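Local atomic coordinates of macrophage migration inhibitory factor (Oncomelania hupensis, PDB entry 6LR3), a protein that belongs to the macrophage migration inhibitory factor family, small alpha/beta proteins that assemble as trimers. Residues 66-71 against 97-102; 3-8 against 61-66. All coordinates share one frame; numbering follows the deposited sequence.

Interaction 1: 66-71 against 97-102. With SO4 (sulfate ion), chain M.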
loop_
_atom_site.group_PDB
_atom_site.type_symbol
_atom_site.label_atom_id
_atom_site.label_comp_id
_atom_site.label_asym_id
_atom_site.label_seq_id
_atom_site.Cartn_x
_atom_site.Cartn_y
_atom_site.Cartn_z
ATOM N N GLY B 66 -5.313 12.054 -12.067
ATOM C CA GLY B 66 -6.481 12.939 -12.219
ATOM C C GLY B 66 -7.735 12.359 -11.590
ATOM O O GLY B 66 -7.637 11.396 -10.836
ATOM N N ARG B 67 -8.886 12.959 -11.900
ATOM C CA ARG B 67 -10.251 12.455 -11.610
ATOM C C ARG B 67 -10.650 12.595 -10.146
ATOM O O ARG B 67 -11.854 12.587 -9.899
ATOM C CB ARG B 67 -10.400 10.986 -12.017
ATOM C CG ARG B 67 -10.018 10.716 -13.458
ATOM C CD ARG B 67 -10.962 11.456 -14.405
ATOM N NE ARG B 67 -10.784 10.830 -15.698
ATOM C CZ ARG B 67 -9.884 11.189 -16.601
ATOM N NH1 ARG B 67 -9.086 12.223 -16.393
ATOM N NH2 ARG B 67 -9.764 10.491 -17.718
ATOM N N LEU B 68 -9.715 12.671 -9.203
ATOM C CA LEU B 68 -10.032 12.690 -7.764
ATOM C C LEU B 68 -10.166 14.132 -7.279
ATOM O O LEU B 68 -9.238 14.941 -7.440
ATOM C CB LEU B 68 -8.945 11.951 -7.001
ATOM C CG LEU B 68 -8.684 10.540 -7.492
ATOM C CD1 LEU B 68 -7.620 9.876 -6.606
ATOM C CD2 LEU B 68 -9.956 9.725 -7.503
ATOM N N ASN B 69 -11.307 14.408 -6.667
ATOM C CA ASN B 69 -11.635 15.733 -6.113
ATOM C C ASN B 69 -12.749 15.498 -5.109
ATOM O O ASN B 69 -13.350 14.434 -5.105
ATOM C CB ASN B 69 -11.993 16.707 -7.234
ATOM C CG ASN B 69 -13.227 16.271 -7.996
ATOM O OD1 ASN B 69 -14.329 16.292 -7.461
ATOM N ND2 ASN B 69 -13.059 15.829 -9.220
ATOM N N PRO B 70 -13.004 16.431 -4.172
ATOM C CA PRO B 70 -13.965 16.178 -3.114
ATOM C C PRO B 70 -15.338 15.725 -3.607
ATOM O O PRO B 70 -15.898 14.840 -3.013
ATOM C CB PRO B 70 -13.997 17.517 -2.373
ATOM C CG PRO B 70 -12.598 18.031 -2.545
ATOM C CD PRO B 70 -12.269 17.695 -3.984
ATOM N N THR B 71 -15.851 16.319 -4.677
ATOM C CA THR B 71 -17.178 15.942 -5.234
ATOM C C THR B 71 -17.144 14.498 -5.732
ATOM O O THR B 71 -17.989 13.710 -5.344
ATOM C CB THR B 71 -17.610 16.906 -6.354
ATOM O OG1 THR B 71 -17.635 18.201 -5.769
ATOM C CG2 THR B 71 -18.951 16.534 -6.945
ATOM N N ILE B 97 -12.365 4.629 2.945
ATOM C CA ILE B 97 -11.761 4.642 1.586
ATOM C C ILE B 97 -10.858 5.865 1.475
ATOM O O ILE B 97 -11.293 6.962 1.779
ATOM C CB ILE B 97 -12.832 4.627 0.481
ATOM C CG1 ILE B 97 -13.841 3.493 0.657
ATOM C CG2 ILE B 97 -12.146 4.598 -0.872
ATOM C CD1 ILE B 97 -15.122 3.665 -0.138
ATOM N N ARG B 98 -9.627 5.659 1.045
ATOM C CA ARG B 98 -8.677 6.750 0.790
ATOM C C ARG B 98 -8.513 6.886 -0.720
ATOM O O ARG B 98 -8.262 5.906 -1.420
ATOM C CB ARG B 98 -7.341 6.484 1.459
ATOM C CG ARG B 98 -6.295 7.540 1.184
ATOM C CD ARG B 98 -5.014 7.232 1.909
ATOM N NE ARG B 98 -4.008 8.084 1.324
ATOM C CZ ARG B 98 -2.757 7.765 1.096
ATOM N NH1 ARG B 98 -2.254 6.617 1.507
ATOM N NH2 ARG B 98 -1.992 8.620 0.430
ATOM N N PHE B 99 -8.632 8.121 -1.185
ATOM C CA PHE B 99 -8.447 8.520 -2.591
ATOM C C PHE B 99 -7.036 9.102 -2.707
ATOM O O PHE B 99 -6.683 10.002 -1.971
ATOM C CB PHE B 99 -9.571 9.466 -2.989
ATOM C CG PHE B 99 -10.922 8.797 -2.922
ATOM C CD1 PHE B 99 -11.410 8.122 -4.024
ATOM C CD2 PHE B 99 -11.650 8.779 -1.748
ATOM C CE1 PHE B 99 -12.638 7.470 -3.958
ATOM C CE2 PHE B 99 -12.872 8.123 -1.692
ATOM C CZ PHE B 99 -13.357 7.470 -2.793
ATOM N N ILE B 100 -6.234 8.529 -3.595
ATOM C CA ILE B 100 -4.782 8.808 -3.724
ATOM C C ILE B 100 -4.497 9.338 -5.124
ATOM O O ILE B 100 -4.448 8.587 -6.098
ATOM C CB ILE B 100 -3.947 7.566 -3.400
ATOM C CG1 ILE B 100 -4.347 6.944 -2.057
ATOM C CG2 ILE B 100 -2.469 7.938 -3.464
ATOM C CD1 ILE B 100 -3.564 5.717 -1.677
ATOM N N PRO B 101 -4.264 10.653 -5.246
ATOM C CA PRO B 101 -3.916 11.263 -6.527
ATOM C C PRO B 101 -2.501 10.850 -6.913
ATOM O O PRO B 101 -1.629 10.805 -6.052
ATOM C CB PRO B 101 -3.977 12.778 -6.295
ATOM C CG PRO B 101 -4.208 12.987 -4.798
ATOM C CD PRO B 101 -4.371 11.635 -4.147
ATOM N N VAL B 102 -2.332 10.427 -8.153
ATOM C CA VAL B 102 -1.019 9.980 -8.678
ATOM C C VAL B 102 -0.573 10.943 -9.762
ATOM O O VAL B 102 -1.314 11.167 -10.702
ATOM C CB VAL B 102 -1.113 8.552 -9.221
ATOM C CG1 VAL B 102 0.245 8.108 -9.774
ATOM C CG2 VAL B 102 -1.647 7.616 -8.163
HETATM S S SO4 M . 0.680 5.956 -0.673
HETATM O O1 SO4 M . 0.057 5.640 0.588
HETATM O O2 SO4 M . 1.930 5.215 -0.775
HETATM O O3 SO4 M . 0.919 7.323 -0.764
HETATM O O4 SO4 M . -0.182 5.497 -1.715
HETATM O O HOH W 1 -3.249 13.084 -10.251
#

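Interaction 2: 3-8 against 61-66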
loop_
_atom_site.group_PDB
_atom_site.type_symbol
_atom_site.label_atom_id
_atom_site.label_comp_id
_atom_site.label_asym_id
_atom_site.label_seq_id
_atom_site.Cartn_x
_atom_site.Cartn_y
_atom_site.Cartn_z
ATOM N N VAL B 3 -5.744 2.079 -9.687
ATOM C CA VAL B 3 -5.614 0.872 -8.839
ATOM C C VAL B 3 -6.649 1.003 -7.728
ATOM O O VAL B 3 -6.577 1.958 -6.950
ATOM C CB VAL B 3 -4.201 0.657 -8.280
ATOM C CG1 VAL B 3 -4.164 -0.588 -7.421
ATOM C CG2 VAL B 3 -3.147 0.619 -9.364
ATOM N N ILE B 4 -7.530 0.029 -7.616
ATOM C CA ILE B 4 -8.449 -0.101 -6.468
ATOM C C ILE B 4 -7.920 -1.224 -5.598
ATOM O O ILE B 4 -7.857 -2.350 -6.072
ATOM C CB ILE B 4 -9.889 -0.422 -6.912
ATOM C CG1 ILE B 4 -10.351 0.363 -8.141
ATOM C CG2 ILE B 4 -10.827 -0.220 -5.708
ATOM C CD1 ILE B 4 -10.205 1.863 -8.016
ATOM N N THR B 5 -7.558 -0.917 -4.376
ATOM C CA THR B 5 -7.048 -1.899 -3.396
ATOM C C THR B 5 -8.100 -2.051 -2.318
ATOM O O THR B 5 -8.535 -1.043 -1.759
ATOM C CB THR B 5 -5.694 -1.464 -2.835
ATOM O OG1 THR B 5 -4.819 -1.230 -3.954
ATOM C CG2 THR B 5 -5.135 -2.509 -1.895
ATOM N N VAL B 6 -8.532 -3.273 -2.080
ATOM C CA VAL B 6 -9.568 -3.564 -1.061
ATOM C C VAL B 6 -8.922 -4.435 0.011
ATOM O O VAL B 6 -8.548 -5.565 -0.306
ATOM C CB VAL B 6 -10.793 -4.233 -1.682
ATOM C CG1 VAL B 6 -11.819 -4.579 -0.640
ATOM C CG2 VAL B 6 -11.420 -3.331 -2.739
ATOM N N ASN B 7 -8.772 -3.887 1.213
ATOM C CA ASN B 7 -8.244 -4.633 2.381
ATOM C C ASN B 7 -9.444 -4.980 3.262
ATOM O O ASN B 7 -10.059 -4.079 3.829
ATOM C CB ASN B 7 -7.223 -3.815 3.163
ATOM C CG ASN B 7 -6.097 -3.340 2.281
ATOM O OD1 ASN B 7 -5.217 -4.139 1.916
ATOM N ND2 ASN B 7 -6.131 -2.066 1.881
ATOM N N THR B 8 -9.798 -6.252 3.355
ATOM C CA THR B 8 -10.969 -6.657 4.164
ATOM C C THR B 8 -10.652 -7.924 4.935
ATOM O O THR B 8 -9.932 -8.783 4.426
ATOM C CB THR B 8 -12.215 -6.815 3.284
ATOM O OG1 THR B 8 -13.311 -7.078 4.176
ATOM C CG2 THR B 8 -12.060 -7.922 2.240
ATOM N N THR B 61 -8.397 1.675 -1.048
ATOM C CA THR B 61 -7.705 2.827 -1.639
ATOM C C THR B 61 -8.014 2.874 -3.138
ATOM O O THR B 61 -8.144 1.837 -3.797
ATOM C CB THR B 61 -6.207 2.839 -1.331
ATOM O OG1 THR B 61 -5.572 1.737 -1.968
ATOM C CG2 THR B 61 -5.925 2.795 0.156
ATOM N N VAL B 62 -8.054 4.093 -3.645
ATOM C CA VAL B 62 -8.266 4.391 -5.069
ATOM C C VAL B 62 -7.114 5.262 -5.525
ATOM O O VAL B 62 -7.032 6.376 -5.087
ATOM C CB VAL B 62 -9.613 5.081 -5.300
ATOM C CG1 VAL B 62 -9.793 5.432 -6.765
ATOM C CG2 VAL B 62 -10.763 4.218 -4.771
ATOM N N GLU B 63 -6.190 4.689 -6.282
ATOM C CA GLU B 63 -5.038 5.398 -6.875
ATOM C C GLU B 63 -5.430 5.761 -8.305
ATOM O O GLU B 63 -5.808 4.873 -9.072
ATOM C CB GLU B 63 -3.783 4.549 -6.819
ATOM C CG GLU B 63 -3.260 4.319 -5.408
ATOM C CD GLU B 63 -2.206 3.226 -5.315
ATOM O OE1 GLU B 63 -2.609 2.065 -5.161
ATOM O OE2 GLU B 63 -0.987 3.543 -5.471
ATOM N N CYS B 64 -5.352 7.028 -8.653
ATOM C CA CYS B 64 -5.767 7.485 -9.995
ATOM C C CYS B 64 -4.973 8.724 -10.391
ATOM O O CYS B 64 -4.733 9.576 -9.535
ATOM C CB CYS B 64 -7.259 7.773 -10.022
ATOM S SG CYS B 64 -7.909 7.987 -11.701
ATOM N N ILE B 65 -4.583 8.783 -11.654
ATOM C CA ILE B 65 -4.014 9.991 -12.277
ATOM C C ILE B 65 -5.207 10.877 -12.662
ATOM O O ILE B 65 -6.030 10.426 -13.481
ATOM C CB ILE B 65 -3.142 9.638 -13.490
ATOM C CG1 ILE B 65 -2.010 8.681 -13.099
ATOM C CG2 ILE B 65 -2.587 10.936 -14.119
ATOM C CD1 ILE B 65 -1.322 8.058 -14.326
ATOM N N GLY B 66 -5.313 12.054 -12.067
ATOM C CA GLY B 66 -6.481 12.939 -12.219
ATOM C C GLY B 66 -7.735 12.359 -11.590
ATOM O O GLY B 66 -7.637 11.396 -10.836
HETATM O O HOH W 2 -5.091 1.489 -4.567
#

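Interaction 1: 66-71 against 97-102
L68 meets F99 first: its CD2 comes to 4.1 Å from CD1 of the F99 ring, approaching obliquely. The other methyl, L68 CD1, lies against the backbone from the F99 carbonyl carbon to P101 N. At I100 the carbonyl O is 3.5 Å from L68 CD1, while the side chain turns away and lays CD1 over the centre of the R98 guanidinium, 3.5 Å above its plane. The CG of R98 is anti to the backbone N (chi1 177°), the chain is extended from CG to NE, and the guanidinium at its end meets a sulfate ion. There R98 NH1 donates to sulfate O1 at 2.7 Å, in the guanidinium plane; the bond from NH2 to O3 is weak. R98 NH1 also makes a salt bridge with E63 of the second subunit. Segments 66-71 and 97-102 belong to the beta-alpha-beta unit of strand 58-64, helix 70-88 and strand 95-101, and N69 is the helix N-cap, its OD1 accepting from S72 N. P101 adds its ring CD, 4.4 Å from L68 CD1. At V102 a water takes over: it accepts from G66 N at 2.9 Å and donates to V102 O at 2.8 Å, joining two backbones whose own polar atoms stand 4.3 Å apart, G66 N to V102 O.

Interaction 2: 3-8 against 61-66
V3 and E63 exchange both of their backbone groups: V3 N donates to E63 O at 2.9 Å, and E63 N returns to V3 O at 2.8 Å, almost straight at 173°. T5 and T61 do the same, T5 N to T61 O and T61 N to T5 O, so four N-H groups and four carbonyls are satisfied. Between these hydrogen-bonded pairs lies the non-hydrogen-bonded pair I4 and V62, where I4 CA also brings its hydrogen to T61 O, a CA-H...O contact of 3.3 Å. The outward-facing backbone of I4 bonds instead to F39 and D41. Strands 3-8 and 58-64 are thus antiparallel neighbours at the middle of the four-stranded mixed sheet of the MIF fold; segments 3-8 and 61-64 run at 168° between their N-to-C directions. On the helix-covered face I4 CD1 reaches V62 CG1 at 3.8 Å, under M27 and M80. The other face carries V3, T5, T61 and E63. T61 and T5 lie side by side, with T61 OG1 held between its backbone N and carbonyl carbon (chi1 66°), 3.3 Å from T5 CB. A water is gathered by T5 OG1, T61 OG1, V3 O and E63 OE1, and it lies 2.6 Å from E63 OE1. The second carboxylate oxygen, E63 OE2, forms a salt bridge with R98 of the third subunit, which gives this carboxylate partners at both oxygens and would be expected to stabilise its charge.

Overall arrangement
Interactions 1 and 2 sit about 9 Å apart, centre to centre, and share G66, in the loop between strand 58-64 and helix 70-88. Strand 58-64 is the common neighbour: V62 N lies 2.9 Å from R98 O and V62 O lies 2.7 Å from I100 N, probable hydrogen bonds that fix 97-102 beside 61-66, with 3-8 on the other side. V102 O also packs on I65 CG1. Both ends of the R98-E63 salt bridge between subunits, repeated round the trimer, belong to these two interactions. The sulfate, probably from the crystallisation liquor, is hydrogen-bonded by R98 NH1 of all three subunits, and the E63 side chain comes to about 4 Å, nearest atoms, from the same ion.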